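PDB 3OZQ: Serpin48 from Tenebrio molitor, which inhibits SPE, a serine protease of the insect innate immune response, with high specificity as a member of the serpin family. Local coordinates for residues I97-N102 and T161-I166; D131-M136 and V152-L157; K289-D294 and L308-I313. One frame throughout, in Å; residues are numbered along the deposited sequence.

Contact 1 (I97-N102 and T161-I166); sequences IYVKTN and TRVVLI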
loop_
_atom_site.group_PDB
_atom_site.type_symbol
_atom_site.label_atom_id
_atom_site.label_comp_id
_atom_site.label_asym_id
_atom_site.label_seq_id
_atom_site.Cartn_x
_atom_site.Cartn_y
_atom_site.Cartn_z
ATOM N N ILE A 97 13.191 -9.329 6.368
ATOM C CA ILE A 97 14.473 -8.703 6.137
ATOM C C ILE A 97 15.479 -9.822 6.035
ATOM O O ILE A 97 15.812 -10.444 7.037
ATOM C CB ILE A 97 14.841 -7.736 7.275
ATOM C CG1 ILE A 97 13.848 -6.562 7.302
ATOM C CG2 ILE A 97 16.259 -7.215 7.103
ATOM C CD1 ILE A 97 14.309 -5.396 8.170
ATOM N N TYR A 98 15.910 -10.121 4.815
ATOM C CA TYR A 98 16.923 -11.154 4.591
ATOM C C TYR A 98 18.310 -10.536 4.645
ATOM O O TYR A 98 18.541 -9.499 4.023
ATOM C CB TYR A 98 16.728 -11.817 3.236
ATOM C CG TYR A 98 15.574 -12.778 3.176
ATOM C CD1 TYR A 98 15.737 -14.113 3.520
ATOM C CD2 TYR A 98 14.312 -12.347 2.781
ATOM C CE1 TYR A 98 14.678 -14.991 3.460
ATOM C CE2 TYR A 98 13.252 -13.215 2.713
ATOM C CZ TYR A 98 13.434 -14.536 3.050
ATOM O OH TYR A 98 12.366 -15.396 2.988
ATOM N N VAL A 99 19.227 -11.198 5.364
ATOM C CA VAL A 99 20.567 -10.673 5.614
ATOM C C VAL A 99 21.712 -11.623 5.180
ATOM O O VAL A 99 21.629 -12.839 5.345
ATOM C CB VAL A 99 20.724 -10.284 7.108
ATOM C CG1 VAL A 99 22.087 -9.698 7.365
ATOM C CG2 VAL A 99 19.614 -9.285 7.514
ATOM N N LYS A 100 22.759 -11.041 4.609
ATOM C CA LYS A 100 23.923 -11.763 4.081
ATOM C C LYS A 100 24.416 -12.800 5.100
ATOM O O LYS A 100 24.576 -12.456 6.269
ATOM C CB LYS A 100 25.013 -10.725 3.795
ATOM C CG LYS A 100 26.269 -11.196 3.086
ATOM C CD LYS A 100 27.174 -9.991 2.836
ATOM C CE LYS A 100 28.614 -10.397 2.480
ATOM N NZ LYS A 100 28.743 -10.954 1.095
ATOM N N THR A 101 24.640 -14.051 4.677
ATOM C CA THR A 101 24.937 -15.129 5.644
ATOM C C THR A 101 26.127 -14.810 6.539
ATOM O O THR A 101 26.168 -15.221 7.698
ATOM C CB THR A 101 25.121 -16.571 5.028
ATOM O OG1 THR A 101 25.678 -16.509 3.708
ATOM C CG2 THR A 101 23.795 -17.319 4.974
ATOM N N ASN A 102 27.083 -14.057 6.010
ATOM C CA ASN A 102 28.311 -13.801 6.740
ATOM C C ASN A 102 28.029 -13.184 8.092
ATOM O O ASN A 102 28.798 -13.373 9.033
ATOM C CB ASN A 102 29.237 -12.897 5.926
ATOM C CG ASN A 102 29.426 -13.397 4.513
ATOM O OD1 ASN A 102 28.505 -13.322 3.685
ATOM N ND2 ASN A 102 30.616 -13.922 4.225
ATOM N N THR A 161 25.012 -7.794 -2.518
ATOM C CA THR A 161 23.732 -7.802 -1.817
ATOM C C THR A 161 23.992 -8.101 -0.347
ATOM O O THR A 161 24.605 -9.120 -0.021
ATOM C CB THR A 161 22.729 -8.810 -2.418
ATOM O OG1 THR A 161 22.533 -8.516 -3.801
ATOM C CG2 THR A 161 21.376 -8.711 -1.700
ATOM N N ARG A 162 23.553 -7.186 0.524
ATOM C CA ARG A 162 23.811 -7.252 1.967
ATOM C C ARG A 162 22.536 -7.351 2.805
ATOM O O ARG A 162 22.418 -8.223 3.655
ATOM C CB ARG A 162 24.634 -6.038 2.419
ATOM C CG ARG A 162 26.165 -6.267 2.351
ATOM C CD ARG A 162 26.938 -4.976 2.050
ATOM N NE ARG A 162 26.575 -4.388 0.749
ATOM C CZ ARG A 162 27.007 -3.204 0.319
ATOM N NH1 ARG A 162 27.818 -2.482 1.077
ATOM N NH2 ARG A 162 26.637 -2.741 -0.861
ATOM N N VAL A 163 21.594 -6.440 2.576
ATOM C CA VAL A 163 20.268 -6.551 3.197
ATOM C C VAL A 163 19.155 -6.293 2.196
ATOM O O VAL A 163 19.174 -5.288 1.462
ATOM C CB VAL A 163 20.082 -5.578 4.378
ATOM C CG1 VAL A 163 18.644 -5.660 4.917
ATOM C CG2 VAL A 163 21.091 -5.874 5.480
ATOM N N VAL A 164 18.178 -7.197 2.174
ATOM C CA VAL A 164 17.034 -7.051 1.300
ATOM C C VAL A 164 15.765 -7.007 2.137
ATOM O O VAL A 164 15.526 -7.902 2.949
ATOM C CB VAL A 164 16.942 -8.215 0.294
ATOM C CG1 VAL A 164 15.665 -8.101 -0.539
ATOM C CG2 VAL A 164 18.180 -8.225 -0.595
ATOM N N LEU A 165 14.981 -5.947 1.942
ATOM C CA LEU A 165 13.633 -5.827 2.521
ATOM C C LEU A 165 12.605 -6.337 1.533
ATOM O O LEU A 165 12.501 -5.831 0.420
ATOM C CB LEU A 165 13.282 -4.371 2.838
ATOM C CG LEU A 165 14.147 -3.447 3.700
ATOM C CD1 LEU A 165 13.297 -2.637 4.664
ATOM C CD2 LEU A 165 15.296 -4.144 4.414
ATOM N N ILE A 166 11.841 -7.332 1.953
ATOM C CA ILE A 166 10.759 -7.874 1.145
ATOM C C ILE A 166 9.433 -7.481 1.786
ATOM O O ILE A 166 9.289 -7.590 3.003
ATOM C CB ILE A 166 10.819 -9.399 1.132
ATOM C CG1 ILE A 166 11.976 -9.861 0.256
ATOM C CG2 ILE A 166 9.519 -9.960 0.630
ATOM C CD1 ILE A 166 12.165 -9.016 -0.975
HETATM O O HOH W 1 26.180 -11.072 -0.908
#
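Tyr98 and Val164 form the hydrogen-bonded pair at the heart of this antiparallel junction, each backbone N-H answered by the other's carbonyl: Tyr98 N gives to Val164 O at 2.9 Å, and Val164 N to Tyr98 O at 3.0 Å. Two residues further on, past the non-hydrogen-bonded pair Val99-Val163, Lys100 N reaches Arg162 O at 3.0 Å, just where the regular strand of 161-166 is about to begin. The carbonyl oxygens of Tyr98 and Val164 each take in addition a CA-H...O contact, from Val163 CA and Ile97 CA respectively. Thr161 O is reached through water, which donates to it at 2.7 Å and accepts a long bond from Lys100 NZ at 3.3 Å. The lysine chain runs out extended and only its last torsion, chi4 73°, turns NZ to that water; on the way, Lys100 CD lies 3.9 Å from Arg162 CG. Arg162 directs NE to Leu160 O, and Thr161 OG1 is engaged by Asn158 N.

On the face that carries Ile97, Val163 and Leu165, Ile97 CG2 meets Val163 CG1 at 3.6 Å, while the side chains of Ile97 and Leu165 lie side by side, with Ile97 CG1 near Leu165 CD2. Ile166 CG1 meets the edge of the Tyr98 ring.

The outer backbone groups are engaged too: Ile97 and Val99 bond to strand 120-124, and Val163 to Ser311 of strand 310-321, as befits inner strands of serpin sheet A, here near their ends. Helix 38-50 packs on the face of Ile97 and Leu165, and helix 129-143 on that of Tyr98 and Val164.

Contact 2 (D131-M136 and V152-L157); sequences DAAKLM and VDPEIL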
loop_
_atom_site.group_PDB
_atom_site.type_symbol
_atom_site.label_atom_id
_atom_site.label_comp_id
_atom_site.label_asym_id
_atom_site.label_seq_id
_atom_site.Cartn_x
_atom_site.Cartn_y
_atom_site.Cartn_z
ATOM N N ASP A 131 18.971 -19.459 -6.274
ATOM C CA ASP A 131 18.521 -20.156 -5.080
ATOM C C ASP A 131 18.020 -19.151 -4.046
ATOM O O ASP A 131 17.057 -19.414 -3.324
ATOM C CB ASP A 131 19.666 -20.978 -4.485
ATOM C CG ASP A 131 20.130 -22.092 -5.414
ATOM O OD1 ASP A 131 19.935 -21.964 -6.645
ATOM O OD2 ASP A 131 20.684 -23.092 -4.912
ATOM N N ALA A 132 18.692 -18.008 -3.969
ATOM C CA ALA A 132 18.333 -16.996 -2.979
ATOM C C ALA A 132 16.967 -16.430 -3.338
ATOM O O ALA A 132 16.030 -16.506 -2.542
ATOM C CB ALA A 132 19.395 -15.906 -2.907
ATOM N N ALA A 133 16.854 -15.923 -4.565
ATOM C CA ALA A 133 15.581 -15.493 -5.137
ATOM C C ALA A 133 14.454 -16.503 -4.920
ATOM O O ALA A 133 13.388 -16.155 -4.409
ATOM C CB ALA A 133 15.747 -15.201 -6.609
ATOM N N LYS A 134 14.680 -17.754 -5.308
ATOM C CA LYS A 134 13.658 -18.785 -5.130
ATOM C C LYS A 134 13.249 -18.949 -3.661
ATOM O O LYS A 134 12.076 -19.089 -3.336
ATOM C CB LYS A 134 14.133 -20.130 -5.700
ATOM C CG LYS A 134 13.042 -21.186 -5.678
ATOM C CD LYS A 134 13.426 -22.445 -6.437
ATOM C CE LYS A 134 12.200 -23.331 -6.670
ATOM N NZ LYS A 134 11.259 -22.755 -7.682
ATOM N N LEU A 135 14.233 -18.923 -2.781
ATOM C CA LEU A 135 14.017 -19.120 -1.354
ATOM C C LEU A 135 13.106 -18.019 -0.819
ATOM O O LEU A 135 12.109 -18.295 -0.150
ATOM C CB LEU A 135 15.369 -19.106 -0.629
ATOM C CG LEU A 135 15.555 -19.428 0.859
ATOM C CD1 LEU A 135 15.476 -18.169 1.718
ATOM C CD2 LEU A 135 14.575 -20.496 1.331
ATOM N N MET A 136 13.460 -16.776 -1.124
ATOM C CA MET A 136 12.685 -15.625 -0.677
ATOM C C MET A 136 11.282 -15.666 -1.277
ATOM O O MET A 136 10.303 -15.490 -0.568
ATOM C CB MET A 136 13.401 -14.324 -1.039
ATOM C CG MET A 136 14.724 -14.161 -0.321
ATOM S SD MET A 136 15.689 -12.735 -0.851
ATOM C CE MET A 136 14.686 -11.404 -0.258
ATOM N N VAL A 152 10.874 -11.404 -5.899
ATOM C CA VAL A 152 12.290 -11.081 -6.113
ATOM C C VAL A 152 12.708 -11.554 -7.499
ATOM O O VAL A 152 12.548 -12.730 -7.846
ATOM C CB VAL A 152 13.202 -11.755 -5.061
ATOM C CG1 VAL A 152 14.693 -11.509 -5.379
ATOM C CG2 VAL A 152 12.863 -11.264 -3.644
ATOM N N ASP A 153 13.207 -10.623 -8.297
ATOM C CA ASP A 153 13.794 -10.948 -9.584
ATOM C C ASP A 153 15.276 -11.177 -9.346
ATOM O O ASP A 153 15.998 -10.244 -8.996
ATOM C CB ASP A 153 13.573 -9.797 -10.562
ATOM C CG ASP A 153 14.345 -9.973 -11.864
ATOM O OD1 ASP A 153 13.977 -9.306 -12.844
ATOM O OD2 ASP A 153 15.318 -10.761 -11.907
ATOM N N PRO A 154 15.738 -12.425 -9.537
ATOM C CA PRO A 154 17.101 -12.795 -9.153
ATOM C C PRO A 154 18.150 -11.849 -9.731
ATOM O O PRO A 154 19.236 -11.714 -9.177
ATOM C CB PRO A 154 17.254 -14.210 -9.718
ATOM C CG PRO A 154 16.246 -14.315 -10.777
ATOM C CD PRO A 154 15.079 -13.503 -10.293
ATOM N N GLU A 155 17.813 -11.174 -10.818
ATOM C CA GLU A 155 18.741 -10.240 -11.436
ATOM C C GLU A 155 19.125 -9.064 -10.531
ATOM O O GLU A 155 20.164 -8.437 -10.740
ATOM C CB GLU A 155 18.178 -9.733 -12.766
ATOM C CG GLU A 155 18.075 -10.818 -13.836
ATOM C CD GLU A 155 19.433 -11.337 -14.289
ATOM O OE1 GLU A 155 19.966 -10.798 -15.281
ATOM O OE2 GLU A 155 19.963 -12.284 -13.662
ATOM N N ILE A 156 18.299 -8.765 -9.530
ATOM C CA ILE A 156 18.586 -7.647 -8.631
ATOM C C ILE A 156 19.661 -8.009 -7.622
ATOM O O ILE A 156 20.249 -7.136 -6.981
ATOM C CB ILE A 156 17.329 -7.171 -7.866
ATOM C CG1 ILE A 156 16.908 -8.211 -6.823
ATOM C CG2 ILE A 156 16.217 -6.864 -8.823
ATOM C CD1 ILE A 156 16.066 -7.655 -5.696
ATOM N N LEU A 157 19.918 -9.305 -7.483
ATOM C CA LEU A 157 20.911 -9.794 -6.532
ATOM C C LEU A 157 22.312 -9.767 -7.131
ATOM O O LEU A 157 22.488 -10.026 -8.319
ATOM C CB LEU A 157 20.572 -11.223 -6.114
ATOM C CG LEU A 157 19.140 -11.422 -5.620
ATOM C CD1 LEU A 157 18.948 -12.858 -5.176
ATOM C CD2 LEU A 157 18.858 -10.448 -4.477
#
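Met136 meets Val152 because its chain stays extended through chi2 and then bends at the sulfur: chi3 of 68° carries CE round to Val152 CG2, 3.8 Å away. Val152 CG2 also approaches Met136 CB, and the two side chains pass each other at a slant. Val152 holds CG1 anti to its backbone N (chi1 175°), which sets the other branch, CG2, against the methionine and sends CG1 to Ala133 CB at 4.0 Å.

Ala133 is the pivot of the contact. Its CB sits over the face of the proline ring, nearest to Pro154 CB at 3.6 Å, and the backbones come together here, the CA atoms of Ala133 and Pro154 being 5.1 Å apart. A helix position carrying nothing beyond CB allows that approach. On the other flank, Leu157 points a single branch at the helix: its CD1 lies 3.8 Å from Ala132 CB and sits over the backbone N of Ala133.

The partner segment is shaped by its own bonds. Asp153 OD2 accepts from Glu155 N at 2.8 Å in an Asx turn, and Asp153 O and Pro154 O receive Ile156 N and Leu157 N, coiling the chain into a short 3-10 turn. Val152 N is bound by Asn137 OD1 of the same helix. In the serpin fold this is the link from helix F, residues 129-143, back to strand 163-174 of sheet A.

No hydrogen bond joins the two segments; the contacts are apolar, made mainly by methyl groups and the proline ring, so the hold here probably rests on close fit and on the exclusion of water rather than on directed polar bonds.

Contact 3 (K289-D294 and L308-I313); sequences KKAFGD and LVISNI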
loop_
_atom_site.group_PDB
_atom_site.type_symbol
_atom_site.label_atom_id
_atom_site.label_comp_id
_atom_site.label_asym_id
_atom_site.label_seq_id
_atom_site.Cartn_x
_atom_site.Cartn_y
_atom_site.Cartn_z
ATOM N N LYS A 289 19.224 8.380 2.769
ATOM C CA LYS A 289 20.436 8.248 1.958
ATOM C C LYS A 289 21.451 7.324 2.622
ATOM O O LYS A 289 21.885 6.339 2.022
ATOM C CB LYS A 289 21.070 9.615 1.678
ATOM C CG LYS A 289 20.128 10.652 1.062
ATOM C CD LYS A 289 19.155 10.031 0.049
ATOM C CE LYS A 289 18.907 10.944 -1.151
ATOM N NZ LYS A 289 19.918 10.709 -2.235
ATOM N N LYS A 290 21.790 7.632 3.874
ATOM C CA LYS A 290 22.834 6.918 4.605
ATOM C C LYS A 290 22.658 5.407 4.588
ATOM O O LYS A 290 23.619 4.677 4.371
ATOM C CB LYS A 290 22.910 7.400 6.057
ATOM C CG LYS A 290 24.067 8.354 6.350
ATOM C CD LYS A 290 24.055 9.573 5.438
ATOM C CE LYS A 290 25.279 10.450 5.674
ATOM N NZ LYS A 290 25.348 10.945 7.082
ATOM N N ALA A 291 21.432 4.943 4.824
ATOM C CA ALA A 291 21.185 3.516 5.000
ATOM C C ALA A 291 21.481 2.696 3.747
ATOM O O ALA A 291 21.609 1.475 3.826
ATOM C CB ALA A 291 19.767 3.272 5.472
ATOM N N PHE A 292 21.568 3.369 2.600
ATOM C CA PHE A 292 21.802 2.696 1.315
ATOM C C PHE A 292 23.265 2.746 0.871
ATOM O O PHE A 292 23.624 2.165 -0.156
ATOM C CB PHE A 292 20.956 3.344 0.210
ATOM C CG PHE A 292 19.473 3.330 0.471
ATOM C CD1 PHE A 292 18.825 2.166 0.849
ATOM C CD2 PHE A 292 18.721 4.494 0.320
ATOM C CE1 PHE A 292 17.431 2.164 1.057
ATOM C CE2 PHE A 292 17.347 4.501 0.538
ATOM C CZ PHE A 292 16.699 3.340 0.904
ATOM N N GLY A 293 24.101 3.456 1.625
ATOM C CA GLY A 293 25.471 3.714 1.203
ATOM C C GLY A 293 26.543 3.366 2.222
ATOM O O GLY A 293 26.285 2.634 3.178
ATOM N N ASP A 294 27.746 3.897 2.017
ATOM C CA ASP A 294 28.913 3.517 2.825
ATOM C C ASP A 294 28.850 3.958 4.280
ATOM O O ASP A 294 29.418 3.303 5.152
ATOM C CB ASP A 294 30.208 4.048 2.202
ATOM C CG ASP A 294 30.624 3.271 0.971
ATOM O OD1 ASP A 294 30.283 2.073 0.882
ATOM O OD2 ASP A 294 31.296 3.858 0.095
ATOM N N LEU A 308 26.888 -3.888 6.700
ATOM C CA LEU A 308 25.641 -4.069 5.967
ATOM C C LEU A 308 25.111 -2.729 5.492
ATOM O O LEU A 308 25.361 -1.701 6.111
ATOM C CB LEU A 308 24.616 -4.780 6.842
ATOM C CG LEU A 308 24.978 -6.201 7.269
ATOM C CD1 LEU A 308 23.910 -6.771 8.189
ATOM C CD2 LEU A 308 25.190 -7.110 6.063
ATOM N N VAL A 309 24.432 -2.745 4.354
ATOM C CA VAL A 309 23.676 -1.597 3.881
ATOM C C VAL A 309 22.358 -2.175 3.401
ATOM O O VAL A 309 22.257 -3.386 3.191
ATOM C CB VAL A 309 24.366 -0.871 2.715
ATOM C CG1 VAL A 309 25.836 -0.564 3.056
ATOM C CG2 VAL A 309 24.271 -1.710 1.441
ATOM N N ILE A 310 21.340 -1.334 3.241
ATOM C CA ILE A 310 20.112 -1.819 2.645
ATOM C C ILE A 310 20.323 -1.861 1.143
ATOM O O ILE A 310 20.477 -0.825 0.499
ATOM C CB ILE A 310 18.892 -0.922 2.952
ATOM C CG1 ILE A 310 18.598 -0.881 4.456
ATOM C CG2 ILE A 310 17.681 -1.433 2.209
ATOM C CD1 ILE A 310 17.307 -0.075 4.796
ATOM N N SER A 311 20.314 -3.061 0.584
ATOM C CA SER A 311 20.621 -3.232 -0.831
ATOM C C SER A 311 19.385 -3.060 -1.717
ATOM O O SER A 311 19.457 -2.468 -2.792
ATOM C CB SER A 311 21.247 -4.604 -1.067
ATOM O OG SER A 311 22.383 -4.787 -0.251
ATOM N N ASN A 312 18.262 -3.611 -1.279
ATOM C CA ASN A 312 17.024 -3.489 -2.044
ATOM C C ASN A 312 15.818 -3.395 -1.126
ATOM O O ASN A 312 15.848 -3.917 -0.016
ATOM C CB ASN A 312 16.850 -4.672 -3.001
ATOM C CG ASN A 312 18.100 -4.949 -3.811
ATOM O OD1 ASN A 312 19.078 -5.458 -3.286
ATOM N ND2 ASN A 312 18.081 -4.587 -5.084
ATOM N N ILE A 313 14.762 -2.723 -1.597
ATOM C CA ILE A 313 13.485 -2.714 -0.899
ATOM C C ILE A 313 12.373 -2.915 -1.917
ATOM O O ILE A 313 12.147 -2.075 -2.771
ATOM C CB ILE A 313 13.226 -1.389 -0.147
ATOM C CG1 ILE A 313 14.433 -1.005 0.710
ATOM C CG2 ILE A 313 11.983 -1.520 0.725
ATOM C CD1 ILE A 313 14.265 0.367 1.385
HETATM O O HOH W 2 22.139 0.159 -1.364
#
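Phe292 meets Ile310 and Ile313 with the rim of its ring, although its CB starts out away from them. A chi1 of -58° sets CG anti to the carbonyl carbon, and chi2 of -49° then brings CD1 to 3.7 Å from Ile310 CB and 3.4 Å from Ile310 O. The next rim atom, CE1, lies 3.7 Å from Ile313 CD1, where the two side chains cross at about a right angle. Both Ile310 CG2 and Ile313 CD1 sit in the ring plane, so the isoleucines touch an edge and not a face. In Ile310, chi1 puts CG2 anti to the backbone N, where it meets the ring edge, and the extended chi2 carries CD1 toward Ala291 CB.

The segments are tied by backbone as well. Ile310 N donates to Ala291 O at 2.9 Å in a nearly straight bond, 172° at the hydrogen, and a water bridges Phe292 O and Ile310 O, donating to both. In the fold, strand 310-321 is strand 5 of serpin sheet A, and 289-294 contains a 3-10 turn, 290-292, at the start of the connection that leads into it from helix 279-286. That helix flanks the same side chains, Lys280 and Lys284 lying against Phe292, and Phe279 and Leu283 against Ile313.

An alanine at Phe292 would probably open a gap beside Ile310 CG2 and leave the end of Ile313 freer to turn.

Val309 has CG2 in the crowded position between its backbone N and carbonyl carbon. Its other branch, CG1, closes to 3.2 Å from Gly293 O, while CG2 faces Arg162.

How the contacts relate
Contacts 1 and 2 have centres about 11 Å apart, as do contacts 1 and 3, whereas contacts 2 and 3 lie about 18 Å from each other. Along the chain, 97-102 comes first, both halves of contact 2 follow, 161-166 then completes contact 1, and contact 3 comes last. Strand 163-174 is central to the arrangement: Val164 and Ile166 pack on Met136 of helix 129-143, while Val163 bonds to Ser311 of strand 310-321. Contact 2 thus adjoins sheet A on its helix F side, and contact 3 includes the start of the neighbouring strand. In serpins generally, these two parallel strands separate when the cleaved reactive loop inserts.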